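Local coordinates for protein nidogen (Mus musculus, PDB 1NPE) that binds the laminin gamma-1 chain through its six-bladed YWTD beta-propeller domain, a contact that probably links the two glycoproteins in basement membranes, at residues L100-E104 against V115-T119; Y51-I55 against S80-L86; G134-W138 against E149-M153; R125-D130 against N170-A176. The contacts are given in a common frame with arbitrary orientation. Residues are numbered along the deposited sequence.

Overall arrangement
All four contacts belong to one beta-propeller. Contacts 1 and 3 pair strands within two successive blades, whereas contacts 2 and 4 pack strands of adjacent blades against each other. Contacts 3 and 4 are closest, with centres 9 Å apart, because strands 124-130 and 135-140 are neighbours in one sheet. Contact 1 meets contact 3 across a blade interface, Phe-117 CZ lying 3.3 Å from Ser-151 OG. Contacts 2 and 4, centres 13 Å apart, are joined by the 2.8 Å salt bridge from Glu-82 OE1 to Arg-125 NE. Contact 1 supplies Asp-101 to the cadmium site, while contacts 2 and 4 both reach the laminin gamma-1 chain.

Contact 1. Residues L100-E104 against V115-T119; sequences LDRIE and VLFDT. With CD (cadmium ion), chain C.
A cadmium site and the outer hairpin of a propeller blade meet here. Asp-101, in a positive-phi conformation (56/62), forms a G1 beta bulge with Arg-102 opposite Asp-97. Its m rotamer carries OD1 to 2.1 Å from the cadmium, whose other ligands are three waters and the carbonyls of Ser-98 and Val-122. Strands 102-104 and 115-117 run antiparallel at 130°, closest axis approach 4.6 Å. Ile-103 and Phe-117 form a hydrogen-bonded pair: Ile-103 N to Phe-117 O is 2.9 Å, Phe-117 N to Ile-103 O 3.2 Å. Leu-116 N also reaches Ile-103 O at 2.8 Å, weakly, so Leu-116 and Phe-117 both face Ile-103 in a classic beta bulge, and Glu-104 pairs with Val-115. Water 1 lies 2.8 Å from both Asp-101 O and Asp-118 O, placed to link them. Arg-102 NE forms a salt bridge to Glu-104 OE2 at 2.9 Å, and Val-115 CG2 lies over the guanidinium, 3.9 Å from NE. With Asp-77 salt-bridged to Arg-102 and Arg-113 to Glu-104, acid and base alternate, so the charges are mutually compensated.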
loop_
_atom_site.group_PDB
_atom_site.type_symbol
_atom_site.label_atom_id
_atom_site.label_comp_id
_atom_site.label_asym_id
_atom_site.label_seq_id
_atom_site.Cartn_x
_atom_site.Cartn_y
_atom_site.Cartn_z
ATOM N N LEU A 100 -3.130 -2.107 -10.316
ATOM C CA LEU A 100 -4.118 -2.630 -11.266
ATOM C C LEU A 100 -5.541 -2.216 -10.872
ATOM O O LEU A 100 -6.501 -2.500 -11.586
ATOM C CB LEU A 100 -4.037 -4.152 -11.348
ATOM C CG LEU A 100 -2.736 -4.691 -11.934
ATOM C CD1 LEU A 100 -2.825 -6.202 -12.043
ATOM C CD2 LEU A 100 -2.502 -4.067 -13.303
ATOM N N ASP A 101 -5.653 -1.575 -9.712
ATOM C CA ASP A 101 -6.913 -1.074 -9.180
ATOM C C ASP A 101 -8.007 -2.108 -9.022
ATOM O O ASP A 101 -9.084 -2.003 -9.612
ATOM C CB ASP A 101 -7.395 0.126 -10.001
ATOM C CG ASP A 101 -6.445 1.315 -9.901
ATOM O OD1 ASP A 101 -5.635 1.360 -8.949
ATOM O OD2 ASP A 101 -6.494 2.197 -10.782
ATOM N N ARG A 102 -7.746 -3.098 -8.183
ATOM C CA ARG A 102 -8.733 -4.129 -7.972
ATOM C C ARG A 102 -8.611 -4.920 -6.688
ATOM O O ARG A 102 -7.689 -4.720 -5.882
ATOM C CB ARG A 102 -8.780 -5.065 -9.182
ATOM C CG ARG A 102 -7.488 -5.750 -9.530
ATOM C CD ARG A 102 -7.543 -6.235 -10.961
ATOM N NE ARG A 102 -6.699 -7.403 -11.158
ATOM C CZ ARG A 102 -6.086 -7.709 -12.295
ATOM N NH1 ARG A 102 -6.215 -6.927 -13.357
ATOM N NH2 ARG A 102 -5.340 -8.804 -12.363
ATOM N N ILE A 103 -9.646 -5.716 -6.451
ATOM C CA ILE A 103 -9.721 -6.594 -5.305
ATOM C C ILE A 103 -9.992 -7.965 -5.900
ATOM O O ILE A 103 -10.971 -8.163 -6.617
ATOM C CB ILE A 103 -10.856 -6.187 -4.334
ATOM C CG1 ILE A 103 -10.510 -4.856 -3.657
ATOM C CG2 ILE A 103 -11.067 -7.271 -3.278
ATOM C CD1 ILE A 103 -11.628 -4.273 -2.849
ATOM N N GLU A 104 -9.062 -8.883 -5.687
ATOM C CA GLU A 104 -9.215 -10.226 -6.210
ATOM C C GLU A 104 -9.415 -11.246 -5.101
ATOM O O GLU A 104 -9.119 -10.996 -3.932
ATOM C CB GLU A 104 -8.002 -10.613 -7.056
ATOM C CG GLU A 104 -7.714 -9.657 -8.216
ATOM C CD GLU A 104 -6.775 -10.261 -9.237
ATOM O OE1 GLU A 104 -7.042 -11.388 -9.687
ATOM O OE2 GLU A 104 -5.772 -9.618 -9.592
ATOM N N VAL A 115 -11.532 -11.568 -10.306
ATOM C CA VAL A 115 -11.507 -10.157 -9.974
ATOM C C VAL A 115 -12.864 -9.858 -9.357
ATOM O O VAL A 115 -13.883 -9.828 -10.051
ATOM C CB VAL A 115 -11.275 -9.275 -11.229
ATOM C CG1 VAL A 115 -11.361 -7.799 -10.869
ATOM C CG2 VAL A 115 -9.908 -9.581 -11.842
ATOM N N LEU A 116 -12.877 -9.684 -8.040
ATOM C CA LEU A 116 -14.108 -9.400 -7.315
ATOM C C LEU A 116 -14.623 -7.996 -7.637
ATOM O O LEU A 116 -15.802 -7.822 -7.924
ATOM C CB LEU A 116 -13.884 -9.570 -5.809
ATOM C CG LEU A 116 -15.105 -9.949 -4.965
ATOM C CD1 LEU A 116 -15.732 -11.238 -5.503
ATOM C CD2 LEU A 116 -14.696 -10.121 -3.505
ATOM N N PHE A 117 -13.731 -7.009 -7.607
ATOM C CA PHE A 117 -14.094 -5.625 -7.908
ATOM C C PHE A 117 -12.944 -4.954 -8.647
ATOM O O PHE A 117 -11.782 -5.221 -8.354
ATOM C CB PHE A 117 -14.363 -4.826 -6.623
ATOM C CG PHE A 117 -15.456 -5.390 -5.758
ATOM C CD1 PHE A 117 -16.786 -5.320 -6.158
ATOM C CD2 PHE A 117 -15.153 -5.975 -4.529
ATOM C CE1 PHE A 117 -17.805 -5.824 -5.347
ATOM C CE2 PHE A 117 -16.164 -6.485 -3.707
ATOM C CZ PHE A 117 -17.495 -6.408 -4.118
ATOM N N ASP A 118 -13.256 -4.050 -9.568
ATOM C CA ASP A 118 -12.201 -3.357 -10.302
ATOM C C ASP A 118 -12.593 -1.986 -10.833
ATOM O O ASP A 118 -11.980 -1.474 -11.773
ATOM C CB ASP A 118 -11.644 -4.231 -11.433
ATOM C CG ASP A 118 -12.654 -4.496 -12.527
ATOM O OD1 ASP A 118 -13.860 -4.219 -12.322
ATOM O OD2 ASP A 118 -12.231 -4.974 -13.598
ATOM N N THR A 119 -13.638 -1.415 -10.251
ATOM C CA THR A 119 -14.105 -0.088 -10.620
ATOM C C THR A 119 -14.240 0.664 -9.307
ATOM O O THR A 119 -14.430 0.046 -8.264
ATOM C CB THR A 119 -15.469 -0.129 -11.364
ATOM O OG1 THR A 119 -16.439 -0.832 -10.578
ATOM C CG2 THR A 119 -15.323 -0.811 -12.716
HETATM CD CD CD C . -4.382 2.974 -8.464
HETATM O O HOH W 1 -9.287 -1.782 -12.435
HETATM O O HOH W 2 -5.560 4.789 -9.673
HETATM O O HOH W 3 -2.684 4.458 -7.115
HETATM O O HOH W 4 -2.607 2.720 -10.451
#

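Contact 2. Residues Y51-I55 against S80-L86; sequences YWTDI and SPEGIAL
Tyr-51 to Asp-54 spell the YWTD signature of this propeller family, and they lie against the first strand of the next blade. Strands 51-54 and 81-86 are extended and nearly antiparallel (165°), with a closest axis approach of 6.0 Å; belonging to different blades, they meet through side chains, not backbone pairing. Tyr-51 (chi1 m) points toward the partner. Leu-86 CD2 sits over its ring face, 3.8 Å from the centroid and 14° off the normal, a CH-pi contact, while Tyr-51 CB lies 3.9 Å from Ile-84 CD1. Trp-52 turns away, leaving its CA 4.3 Å from Ile-84 CG2. Thr-53, a p rotamer, hydrogen-bonds from OG1 to Pro-81 O at 2.9 Å, and OG1 is also hydrogen-bonded to Gly-40 N; its CG2 is 3.8 Å from Ile-84 CB. Asp-54 is directed away, its carboxylate taken by Ser-56 N, though Asp-54 O is 3.7 Å from Pro-81 CG. Ile-55, which also packs on Gly-70 of the laminin gamma-1 chain, ends the segment with CG2 3.5 Å from Pro-81 O and 3.6 Å from Ser-80 OG.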
loop_
_atom_site.group_PDB
_atom_site.type_symbol
_atom_site.label_atom_id
_atom_site.label_comp_id
_atom_site.label_asym_id
_atom_site.label_seq_id
_atom_site.Cartn_x
_atom_site.Cartn_y
_atom_site.Cartn_z
ATOM N N TYR A 51 0.049 -15.476 5.729
ATOM C CA TYR A 51 -0.015 -15.037 4.336
ATOM C C TYR A 51 0.522 -13.604 4.233
ATOM O O TYR A 51 0.386 -12.814 5.181
ATOM C CB TYR A 51 -1.452 -15.090 3.802
ATOM C CG TYR A 51 -1.968 -16.484 3.528
ATOM C CD1 TYR A 51 -2.291 -17.346 4.574
ATOM C CD2 TYR A 51 -2.137 -16.943 2.220
ATOM C CE1 TYR A 51 -2.765 -18.625 4.327
ATOM C CE2 TYR A 51 -2.615 -18.227 1.963
ATOM C CZ TYR A 51 -2.924 -19.059 3.023
ATOM O OH TYR A 51 -3.371 -20.336 2.793
ATOM N N TRP A 52 1.111 -13.271 3.080
ATOM C CA TRP A 52 1.673 -11.936 2.861
ATOM C C TRP A 52 1.671 -11.480 1.412
ATOM O O TRP A 52 1.521 -12.279 0.488
ATOM C CB TRP A 52 3.121 -11.859 3.376
ATOM C CG TRP A 52 4.113 -12.698 2.585
ATOM C CD1 TRP A 52 4.673 -12.395 1.372
ATOM C CD2 TRP A 52 4.629 -13.982 2.949
ATOM N NE1 TRP A 52 5.496 -13.414 0.958
ATOM C CE2 TRP A 52 5.487 -14.400 1.905
ATOM C CE3 TRP A 52 4.448 -14.824 4.056
ATOM C CZ2 TRP A 52 6.161 -15.622 1.935
ATOM C CZ3 TRP A 52 5.118 -16.042 4.085
ATOM C CH2 TRP A 52 5.963 -16.428 3.028
ATOM N N THR A 53 1.842 -10.175 1.233
ATOM C CA THR A 53 1.931 -9.582 -0.090
ATOM C C THR A 53 3.294 -8.908 -0.163
ATOM O O THR A 53 3.782 -8.351 0.825
ATOM C CB THR A 53 0.834 -8.525 -0.356
ATOM O OG1 THR A 53 1.051 -7.373 0.470
ATOM C CG2 THR A 53 -0.543 -9.106 -0.091
ATOM N N ASP A 54 3.907 -8.990 -1.335
ATOM C CA ASP A 54 5.216 -8.413 -1.589
ATOM C C ASP A 54 5.113 -7.491 -2.802
ATOM O O ASP A 54 4.691 -7.926 -3.874
ATOM C CB ASP A 54 6.212 -9.547 -1.856
ATOM C CG ASP A 54 7.444 -9.079 -2.597
ATOM O OD1 ASP A 54 7.800 -9.714 -3.610
ATOM O OD2 ASP A 54 8.050 -8.079 -2.168
ATOM N N ILE A 55 5.468 -6.222 -2.624
ATOM C CA ILE A 55 5.411 -5.244 -3.714
ATOM C C ILE A 55 6.699 -5.172 -4.535
ATOM O O ILE A 55 6.774 -4.424 -5.510
ATOM C CB ILE A 55 5.135 -3.825 -3.195
ATOM C CG1 ILE A 55 6.173 -3.455 -2.132
ATOM C CG2 ILE A 55 3.712 -3.718 -2.689
ATOM C CD1 ILE A 55 6.207 -1.991 -1.798
ATOM N N SER A 80 0.384 -3.934 -7.384
ATOM C CA SER A 80 0.890 -3.563 -6.063
ATOM C C SER A 80 -0.029 -4.095 -4.949
ATOM O O SER A 80 -0.859 -3.362 -4.407
ATOM C CB SER A 80 1.013 -2.039 -5.962
ATOM O OG SER A 80 1.661 -1.658 -4.763
ATOM N N PRO A 81 0.114 -5.385 -4.598
ATOM C CA PRO A 81 -0.708 -6.004 -3.542
ATOM C C PRO A 81 -0.292 -5.449 -2.180
ATOM O O PRO A 81 0.857 -5.589 -1.773
ATOM C CB PRO A 81 -0.408 -7.496 -3.701
ATOM C CG PRO A 81 1.016 -7.503 -4.177
ATOM C CD PRO A 81 1.075 -6.346 -5.170
ATOM N N GLU A 82 -1.223 -4.806 -1.485
ATOM C CA GLU A 82 -0.897 -4.183 -0.211
ATOM C C GLU A 82 -1.727 -4.574 0.998
ATOM O O GLU A 82 -1.511 -4.056 2.092
ATOM C CB GLU A 82 -0.938 -2.672 -0.373
ATOM C CG GLU A 82 0.115 -2.142 -1.317
ATOM C CD GLU A 82 -0.063 -0.682 -1.594
ATOM O OE1 GLU A 82 -0.490 0.056 -0.685
ATOM O OE2 GLU A 82 0.225 -0.267 -2.725
ATOM N N GLY A 83 -2.687 -5.460 0.787
ATOM C CA GLY A 83 -3.540 -5.919 1.864
ATOM C C GLY A 83 -4.045 -7.290 1.471
ATOM O O GLY A 83 -4.291 -7.542 0.298
ATOM N N ILE A 84 -4.159 -8.187 2.440
ATOM C CA ILE A 84 -4.635 -9.530 2.176
ATOM C C ILE A 84 -5.460 -10.020 3.364
ATOM O O ILE A 84 -5.094 -9.790 4.518
ATOM C CB ILE A 84 -3.452 -10.493 1.847
ATOM C CG1 ILE A 84 -3.964 -11.904 1.554
ATOM C CG2 ILE A 84 -2.417 -10.506 2.981
ATOM C CD1 ILE A 84 -2.913 -12.819 0.939
ATOM N N ALA A 85 -6.614 -10.618 3.060
ATOM C CA ALA A 85 -7.532 -11.154 4.066
ATOM C C ALA A 85 -7.928 -12.577 3.687
ATOM O O ALA A 85 -7.880 -12.947 2.517
ATOM C CB ALA A 85 -8.765 -10.277 4.179
ATOM N N LEU A 86 -8.365 -13.362 4.666
ATOM C CA LEU A 86 -8.716 -14.747 4.395
ATOM C C LEU A 86 -10.124 -15.159 4.790
ATOM O O LEU A 86 -10.783 -14.504 5.578
ATOM C CB LEU A 86 -7.742 -15.669 5.130
ATOM C CG LEU A 86 -6.249 -15.353 5.082
ATOM C CD1 LEU A 86 -5.577 -16.064 6.214
ATOM C CD2 LEU A 86 -5.637 -15.751 3.746
#

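Contact 3. Residues G134-W138 against E149-M153; sequences GNLYW and ETSHM
Backbone pairing defines this contact: strands 135-138 and 149-152 run antiparallel at 158°, closest axis approach 4.6 Å. Leu-136/Ser-151 and Trp-138/Glu-149 are hydrogen-bonded pairs, with Leu-136 N to Ser-151 O 2.7 Å, Ser-151 N to Leu-136 O 2.9 Å, Trp-138 N to Glu-149 O 2.9 Å and Glu-149 N to Trp-138 O 2.8 Å. Tyr-137/Thr-150 and Asn-135/His-152 are non-hydrogen-bonded. Gly-134 (phi 70°) opens a G1 beta bulge with Asn-135 opposite Asp-130, and its O receives Met-153 N at 2.9 Å. Among polar side chains, Thr-150 OG1 (chi1 t) donates to Leu-136 O at 2.9 Å, and water 5 joins it to Asn-135 OD1. Trp-138 NE1 makes a weak 3.2 Å bond to Glu-149 OE2, which also salt-bridges Arg-158. Apolar packing places Glu-149 CB over the Trp-138 five-membered ring, 3.8 Å from its centroid (CH-pi), and Leu-136 CB 4.2 Å from Met-153 CG. This is the central hairpin, second and third strands, of a four-stranded antiparallel propeller blade.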
loop_
_atom_site.group_PDB
_atom_site.type_symbol
_atom_site.label_atom_id
_atom_site.label_comp_id
_atom_site.label_asym_id
_atom_site.label_seq_id
_atom_site.Cartn_x
_atom_site.Cartn_y
_atom_site.Cartn_z
ATOM N N GLY A 134 -20.021 -13.572 6.650
ATOM C CA GLY A 134 -19.887 -13.381 5.213
ATOM C C GLY A 134 -19.659 -11.966 4.707
ATOM O O GLY A 134 -20.086 -11.621 3.600
ATOM N N ASN A 135 -18.956 -11.153 5.485
ATOM C CA ASN A 135 -18.688 -9.776 5.075
ATOM C C ASN A 135 -17.226 -9.419 4.805
ATOM O O ASN A 135 -16.312 -9.906 5.471
ATOM C CB ASN A 135 -19.292 -8.805 6.079
ATOM C CG ASN A 135 -20.801 -8.817 6.047
ATOM O OD1 ASN A 135 -21.418 -8.668 4.986
ATOM N ND2 ASN A 135 -21.408 -8.997 7.210
ATOM N N LEU A 136 -17.038 -8.530 3.833
ATOM C CA LEU A 136 -15.730 -8.047 3.409
ATOM C C LEU A 136 -15.687 -6.534 3.622
ATOM O O LEU A 136 -16.664 -5.840 3.336
ATOM C CB LEU A 136 -15.538 -8.363 1.921
ATOM C CG LEU A 136 -14.186 -8.094 1.261
ATOM C CD1 LEU A 136 -13.085 -8.909 1.937
ATOM C CD2 LEU A 136 -14.269 -8.449 -0.206
ATOM N N TYR A 137 -14.555 -6.030 4.113
ATOM C CA TYR A 137 -14.375 -4.596 4.368
ATOM C C TYR A 137 -13.005 -4.121 3.864
ATOM O O TYR A 137 -12.002 -4.819 4.017
ATOM C CB TYR A 137 -14.455 -4.303 5.876
ATOM C CG TYR A 137 -15.691 -4.838 6.581
ATOM C CD1 TYR A 137 -15.678 -6.089 7.201
ATOM C CD2 TYR A 137 -16.863 -4.081 6.652
ATOM C CE1 TYR A 137 -16.801 -6.571 7.874
ATOM C CE2 TYR A 137 -17.986 -4.551 7.317
ATOM C CZ TYR A 137 -17.951 -5.799 7.926
ATOM O OH TYR A 137 -19.071 -6.272 8.574
ATOM N N TRP A 138 -12.943 -2.917 3.306
ATOM C CA TRP A 138 -11.661 -2.400 2.829
ATOM C C TRP A 138 -11.578 -0.888 2.850
ATOM O O TRP A 138 -12.598 -0.204 2.969
ATOM C CB TRP A 138 -11.354 -2.908 1.418
ATOM C CG TRP A 138 -12.267 -2.383 0.342
ATOM C CD1 TRP A 138 -12.076 -1.264 -0.426
ATOM C CD2 TRP A 138 -13.470 -2.996 -0.135
ATOM N NE1 TRP A 138 -13.081 -1.151 -1.355
ATOM C CE2 TRP A 138 -13.948 -2.202 -1.201
ATOM C CE3 TRP A 138 -14.186 -4.144 0.228
ATOM C CZ2 TRP A 138 -15.116 -2.522 -1.913
ATOM C CZ3 TRP A 138 -15.345 -4.461 -0.477
ATOM C CH2 TRP A 138 -15.797 -3.652 -1.536
ATOM N N GLU A 149 -15.238 0.784 2.572
ATOM C CA GLU A 149 -16.332 0.088 1.901
ATOM C C GLU A 149 -16.550 -1.305 2.445
ATOM O O GLU A 149 -15.675 -1.890 3.088
ATOM C CB GLU A 149 -16.075 -0.034 0.394
ATOM C CG GLU A 149 -16.013 1.266 -0.388
ATOM C CD GLU A 149 -16.085 1.036 -1.891
ATOM O OE1 GLU A 149 -17.206 0.860 -2.420
ATOM O OE2 GLU A 149 -15.023 1.030 -2.547
ATOM N N THR A 150 -17.732 -1.836 2.165
ATOM C CA THR A 150 -18.071 -3.179 2.577
ATOM C C THR A 150 -18.847 -3.860 1.464
ATOM O O THR A 150 -19.395 -3.208 0.576
ATOM C CB THR A 150 -18.917 -3.214 3.880
ATOM O OG1 THR A 150 -19.053 -4.569 4.312
ATOM C CG2 THR A 150 -20.307 -2.663 3.652
ATOM N N SER A 151 -18.849 -5.182 1.501
ATOM C CA SER A 151 -19.592 -5.980 0.538
ATOM C C SER A 151 -19.659 -7.381 1.105
ATOM O O SER A 151 -19.002 -7.684 2.107
ATOM C CB SER A 151 -18.888 -6.012 -0.823
ATOM O OG SER A 151 -17.842 -6.972 -0.848
ATOM N N HIS A 152 -20.492 -8.218 0.503
ATOM C CA HIS A 152 -20.577 -9.606 0.928
ATOM C C HIS A 152 -19.273 -10.216 0.394
ATOM O O HIS A 152 -18.692 -9.700 -0.561
ATOM C CB HIS A 152 -21.768 -10.319 0.259
ATOM C CG HIS A 152 -23.111 -9.971 0.828
ATOM N ND1 HIS A 152 -24.292 -10.358 0.226
ATOM C CD2 HIS A 152 -23.465 -9.321 1.963
ATOM C CE1 HIS A 152 -25.312 -9.969 0.970
ATOM N NE2 HIS A 152 -24.838 -9.337 2.029
ATOM N N MET A 153 -18.809 -11.297 1.005
ATOM C CA MET A 153 -17.597 -11.950 0.531
ATOM C C MET A 153 -17.805 -12.562 -0.850
ATOM O O MET A 153 -16.838 -12.773 -1.588
ATOM C CB MET A 153 -17.121 -13.002 1.534
ATOM C CG MET A 153 -16.369 -12.386 2.707
ATOM S SD MET A 153 -16.140 -13.482 4.101
ATOM C CE MET A 153 -14.973 -14.592 3.445
HETATM O O HOH W 5 -21.323 -6.199 3.983
#

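Contact 4. Residues R125-D130 against N170-A176; sequences RGIVTD and NGLTFDA
Val-128, Leu-172 and Asn-170 bury the largest areas here (69, 67 and 65 Å²). They belong to strands 125-130 and 170-175, the first strands of successive propeller blades. These run almost parallel (10°), with a closest axis approach of 5.2 Å. Val-128 (chi1 m) points toward the partner: CG1 touches Leu-172 O at 3.2 Å, while CG2 reaches Leu-172 CG at 3.9 Å and Phe-174 CB at 4.3 Å. Leu-172, in a p,t rotamer, starts sideways but brings CD2 to 3.5 Å from both Gly-126 C and Ile-127 N. The two backbones come closest at Gly-126 and Gly-171, whose CA atoms are 4.2 Å apart; an ideal CB on Gly-126 would fall 2.9 Å from Gly-171 CA, a clash. Asn-170 (chi1 m) accepts Arg-125 NH1 on OD1 at 2.9 Å. Both side chains also bond to Asn-67 of the laminin gamma-1 chain, and Arg-125 NE salt-bridges Glu-82, so this polar end forms part of the laminin-binding surface. At the opposite end Asp-130 OD2 lies 3.1 Å from Phe-174 CE2, while OD1 is salt-bridged to Arg-133. Within their own blades, strand 124-130 pairs with 135-140 and strand 169-175 with 180-185, while Ile-127 packs on strand 92-97 of the preceding blade.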
loop_
_atom_site.group_PDB
_atom_site.type_symbol
_atom_site.label_atom_id
_atom_site.label_comp_id
_atom_site.label_asym_id
_atom_site.label_seq_id
_atom_site.Cartn_x
_atom_site.Cartn_y
_atom_site.Cartn_z
ATOM N N ARG A 125 -6.227 -0.482 0.037
ATOM C CA ARG A 125 -5.090 -0.933 0.817
ATOM C C ARG A 125 -5.534 -1.916 1.885
ATOM O O ARG A 125 -5.405 -3.120 1.697
ATOM C CB ARG A 125 -4.335 0.274 1.408
ATOM C CG ARG A 125 -3.221 -0.072 2.386
ATOM C CD ARG A 125 -2.363 1.145 2.687
ATOM N NE ARG A 125 -1.379 1.383 1.639
ATOM C CZ ARG A 125 -0.693 2.512 1.480
ATOM N NH1 ARG A 125 -0.882 3.548 2.294
ATOM N NH2 ARG A 125 0.251 2.569 0.551
ATOM N N GLY A 126 -6.084 -1.411 2.985
ATOM C CA GLY A 126 -6.534 -2.289 4.047
ATOM C C GLY A 126 -7.724 -3.132 3.631
ATOM O O GLY A 126 -8.599 -2.669 2.905
ATOM N N ILE A 127 -7.739 -4.386 4.062
ATOM C CA ILE A 127 -8.846 -5.288 3.757
ATOM C C ILE A 127 -8.937 -6.408 4.796
ATOM O O ILE A 127 -7.928 -6.981 5.204
ATOM C CB ILE A 127 -8.756 -5.874 2.324
ATOM C CG1 ILE A 127 -10.031 -6.659 2.001
ATOM C CG2 ILE A 127 -7.549 -6.783 2.186
ATOM C CD1 ILE A 127 -10.095 -7.167 0.572
ATOM N N VAL A 128 -10.149 -6.661 5.272
ATOM C CA VAL A 128 -10.390 -7.699 6.274
ATOM C C VAL A 128 -11.687 -8.445 5.990
ATOM O O VAL A 128 -12.569 -7.941 5.289
ATOM C CB VAL A 128 -10.500 -7.112 7.710
ATOM C CG1 VAL A 128 -9.157 -6.574 8.176
ATOM C CG2 VAL A 128 -11.563 -6.012 7.758
ATOM N N THR A 129 -11.799 -9.636 6.565
ATOM C CA THR A 129 -12.987 -10.460 6.413
ATOM C C THR A 129 -13.604 -10.757 7.771
ATOM O O THR A 129 -12.975 -10.574 8.812
ATOM C CB THR A 129 -12.664 -11.843 5.818
ATOM O OG1 THR A 129 -11.592 -12.434 6.559
ATOM C CG2 THR A 129 -12.321 -11.764 4.347
ATOM N N ASP A 130 -14.841 -11.235 7.722
ATOM C CA ASP A 130 -15.610 -11.672 8.886
ATOM C C ASP A 130 -16.292 -12.906 8.294
ATOM O O ASP A 130 -17.473 -12.883 7.967
ATOM C CB ASP A 130 -16.651 -10.623 9.300
ATOM C CG ASP A 130 -17.463 -11.051 10.526
ATOM O OD1 ASP A 130 -17.054 -11.993 11.241
ATOM O OD2 ASP A 130 -18.512 -10.431 10.779
ATOM N N ASN A 170 -5.481 3.977 6.043
ATOM C CA ASN A 170 -4.519 2.976 5.606
ATOM C C ASN A 170 -4.811 1.524 5.955
ATOM O O ASN A 170 -4.478 0.626 5.196
ATOM C CB ASN A 170 -3.117 3.368 6.068
ATOM C CG ASN A 170 -2.550 4.530 5.270
ATOM O OD1 ASN A 170 -2.820 4.668 4.069
ATOM N ND2 ASN A 170 -1.755 5.364 5.924
ATOM N N GLY A 171 -5.405 1.293 7.114
ATOM C CA GLY A 171 -5.717 -0.063 7.503
ATOM C C GLY A 171 -6.980 -0.132 8.331
ATOM O O GLY A 171 -7.428 0.871 8.888
ATOM N N LEU A 172 -7.609 -1.299 8.341
ATOM C CA LEU A 172 -8.807 -1.479 9.147
ATOM C C LEU A 172 -8.837 -2.866 9.760
ATOM O O LEU A 172 -8.072 -3.756 9.371
ATOM C CB LEU A 172 -10.084 -1.179 8.354
ATOM C CG LEU A 172 -10.722 -2.204 7.426
ATOM C CD1 LEU A 172 -11.819 -1.496 6.667
ATOM C CD2 LEU A 172 -9.699 -2.787 6.464
ATOM N N THR A 173 -9.707 -3.051 10.734
ATOM C CA THR A 173 -9.786 -4.338 11.394
ATOM C C THR A 173 -11.200 -4.550 11.901
ATOM O O THR A 173 -11.928 -3.587 12.135
ATOM C CB THR A 173 -8.737 -4.425 12.549
ATOM O OG1 THR A 173 -8.728 -5.750 13.092
ATOM C CG2 THR A 173 -9.030 -3.405 13.650
ATOM N N PHE A 174 -11.613 -5.803 12.007
ATOM C CA PHE A 174 -12.956 -6.101 12.475
ATOM C C PHE A 174 -12.954 -7.053 13.655
ATOM O O PHE A 174 -12.294 -8.090 13.621
ATOM C CB PHE A 174 -13.807 -6.691 11.345
ATOM C CG PHE A 174 -15.261 -6.859 11.705
ATOM C CD1 PHE A 174 -16.147 -5.792 11.591
ATOM C CD2 PHE A 174 -15.746 -8.085 12.155
ATOM C CE1 PHE A 174 -17.497 -5.942 11.922
ATOM C CE2 PHE A 174 -17.089 -8.243 12.487
ATOM C CZ PHE A 174 -17.968 -7.171 12.370
ATOM N N ASP A 175 -13.697 -6.690 14.695
ATOM C CA ASP A 175 -13.812 -7.512 15.894
ATOM C C ASP A 175 -15.228 -8.075 15.947
ATOM O O ASP A 175 -16.191 -7.346 16.202
ATOM C CB ASP A 175 -13.520 -6.682 17.146
ATOM C CG ASP A 175 -13.427 -7.534 18.394
ATOM O OD1 ASP A 175 -14.433 -7.642 19.127
ATOM O OD2 ASP A 175 -12.345 -8.105 18.635
ATOM N N ALA A 176 -15.335 -9.379 15.698
ATOM C CA ALA A 176 -16.611 -10.096 15.666
ATOM C C ALA A 176 -17.509 -9.982 16.899
ATOM O O ALA A 176 -18.731 -9.836 16.761
ATOM C CB ALA A 176 -16.374 -11.561 15.325
#